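PDB 4LPQ: ErfK/YbiS/YcfS/YnhG family protein from Xylanimonas cellulosilytica, which probably acts as a peptidoglycan L,D-transpeptidase in cell-wall biosynthesis, its YkuD-type catalytic domain following a putative peptidoglycan-binding domain in this fragment. Local coordinates for residues I108-S113 with S170-Y175. Numbering follows the deposited sequence.
Sequences IINASS and SSIPTY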
loop_
_atom_site.group_PDB
_atom_site.type_symbol
_atom_site.label_atom_id
_atom_site.label_comp_id
_atom_site.label_asym_id
_atom_site.label_seq_id
_atom_site.Cartn_x
_atom_site.Cartn_y
_atom_site.Cartn_z
ATOM N N ILE A 108 -2.738 1.342 -7.077
ATOM C CA ILE A 108 -3.182 1.094 -5.720
ATOM C C ILE A 108 -2.088 0.260 -5.047
ATOM O O ILE A 108 -1.749 -0.807 -5.590
ATOM C CB ILE A 108 -4.529 0.336 -5.651
ATOM C CG1 ILE A 108 -5.622 0.985 -6.477
ATOM C CG2 ILE A 108 -4.934 0.207 -4.167
ATOM C CD1 ILE A 108 -5.727 0.514 -7.882
ATOM N N ILE A 109 -1.628 0.702 -3.865
ATOM C CA ILE A 109 -0.497 0.092 -3.195
ATOM C C ILE A 109 -0.928 -0.292 -1.777
ATOM O O ILE A 109 -1.509 0.571 -1.067
ATOM C CB ILE A 109 0.704 1.069 -3.233
ATOM C CG1 ILE A 109 1.257 1.162 -4.636
ATOM C CG2 ILE A 109 1.799 0.647 -2.282
ATOM C CD1 ILE A 109 2.093 2.389 -4.903
ATOM N N ASN A 110 -0.615 -1.543 -1.364
ATOM C CA ASN A 110 -0.897 -1.899 0.017
ATOM C C ASN A 110 -0.048 -1.050 0.965
ATOM O O ASN A 110 1.136 -0.851 0.787
ATOM C CB ASN A 110 -0.549 -3.369 0.197
ATOM C CG ASN A 110 -0.908 -3.897 1.571
ATOM O OD1 ASN A 110 -2.053 -3.766 1.979
ATOM N ND2 ASN A 110 0.079 -4.456 2.266
ATOM N N ALA A 111 -0.709 -0.539 2.042
ATOM C CA ALA A 111 -0.081 0.352 3.011
ATOM C C ALA A 111 -0.405 -0.073 4.439
ATOM O O ALA A 111 -1.380 -0.793 4.687
ATOM C CB ALA A 111 -0.492 1.828 2.745
ATOM N N SER A 112 0.388 0.421 5.418
ATOM C CA SER A 112 0.068 0.268 6.785
ATOM C C SER A 112 0.533 1.469 7.513
ATOM O O SER A 112 1.679 1.890 7.429
ATOM C CB SER A 112 0.726 -1.017 7.339
ATOM O OG SER A 112 0.393 -1.247 8.698
ATOM N N SER A 113 -0.393 2.081 8.289
ATOM C CA SER A 113 -0.180 3.312 9.021
ATOM C C SER A 113 -0.220 3.144 10.530
ATOM O O SER A 113 -0.084 2.029 10.999
ATOM C CB SER A 113 -1.113 4.399 8.501
ATOM O OG SER A 113 -2.464 4.077 8.840
ATOM N N SER A 170 9.888 -3.706 5.622
ATOM C CA SER A 170 9.857 -5.139 5.420
ATOM C C SER A 170 8.524 -5.810 5.614
ATOM O O SER A 170 8.338 -6.924 5.146
ATOM C CB SER A 170 10.842 -5.824 6.397
ATOM O OG SER A 170 10.442 -5.527 7.753
ATOM N N SER A 171 7.649 -5.183 6.353
ATOM C CA SER A 171 6.323 -5.742 6.713
ATOM C C SER A 171 5.268 -4.661 6.598
ATOM O O SER A 171 5.305 -3.605 7.255
ATOM C CB SER A 171 6.331 -6.340 8.084
ATOM O OG SER A 171 5.037 -6.928 8.361
ATOM N N ILE A 172 4.254 -4.992 5.819
ATOM C CA ILE A 172 3.130 -4.099 5.530
ATOM C C ILE A 172 1.855 -4.950 5.732
ATOM O O ILE A 172 1.305 -5.466 4.755
ATOM C CB ILE A 172 3.219 -3.485 4.150
ATOM C CG1 ILE A 172 4.583 -2.892 3.873
ATOM C CG2 ILE A 172 2.168 -2.416 4.031
ATOM C CD1 ILE A 172 5.503 -3.831 3.115
ATOM N N PRO A 173 1.411 -5.074 6.994
ATOM C CA PRO A 173 0.357 -6.003 7.248
ATOM C C PRO A 173 -1.046 -5.455 6.930
ATOM O O PRO A 173 -1.192 -4.325 6.454
ATOM C CB PRO A 173 0.451 -6.245 8.693
ATOM C CG PRO A 173 1.262 -5.261 9.249
ATOM C CD PRO A 173 2.022 -4.586 8.238
ATOM N N THR A 174 -2.047 -6.286 7.134
ATOM C CA THR A 174 -3.394 -5.951 6.861
ATOM C C THR A 174 -4.115 -5.073 7.884
ATOM O O THR A 174 -5.287 -4.748 7.710
ATOM C CB THR A 174 -4.227 -7.194 6.647
ATOM O OG1 THR A 174 -4.194 -7.973 7.842
ATOM C CG2 THR A 174 -3.806 -8.044 5.470
ATOM N N TYR A 175 -3.405 -4.697 8.922
ATOM C CA TYR A 175 -3.870 -3.753 9.921
ATOM C C TYR A 175 -2.819 -2.677 10.083
ATOM O O TYR A 175 -1.659 -2.853 9.688
ATOM C CB TYR A 175 -4.099 -4.522 11.261
ATOM C CG TYR A 175 -2.864 -5.182 11.828
ATOM C CD1 TYR A 175 -2.014 -4.526 12.665
ATOM C CD2 TYR A 175 -2.508 -6.470 11.460
ATOM C CE1 TYR A 175 -0.873 -5.104 13.158
ATOM C CE2 TYR A 175 -1.329 -7.071 11.933
ATOM C CZ TYR A 175 -0.522 -6.380 12.825
ATOM O OH TYR A 175 0.613 -6.968 13.307
#
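Ser112 OG gives its proton to the backbone carbonyl of Tyr175, with OG 2.8 Å from Tyr175 O, and also meets Ala177 N in a weak hydrogen bond. The hydroxyl is swung anti to its own backbone N (chi1 -178°), and approaches the Tyr175 carbonyl tilted 21° from its plane; Pro173 CD packs beside it, 3.7 Å from Ser112 OG. Two residues earlier, Asn110 also reaches for a main-chain carbonyl: ND2 lies 3.0 Å from Ile172 O. This bond is bent, 130° at the hydrogen; the oxygen lies nearly in the amide plane of Asn110, whereas the nitrogen stands above the carbonyl plane of Ile172. The other end of the amide, OD1, accepts a hydrogen bond from Lys54 NZ, so both ends of the group are engaged. Between the two polar links, Ile172 pushes its CG2 branch against the backbone, 3.5 Å from Ala111 C, and against the amide, 3.4 Å from Asn110 ND2. The end of the side chain leads away from residues 108-113, and Ile172 also packs on Trp43 and Gln47. The contact thus joins strand 104-110 and the residues that follow it to the loop between strands 164-168 and 182-184; the predicted catalytic His167 lies on strand 164-168 and the predicted nucleophile Cys181 just before strand 182-184. Helix 43-56, within the putative peptidoglycan-binding domain, packs on both segments, its Trp50 touching Asn110 and Thr174.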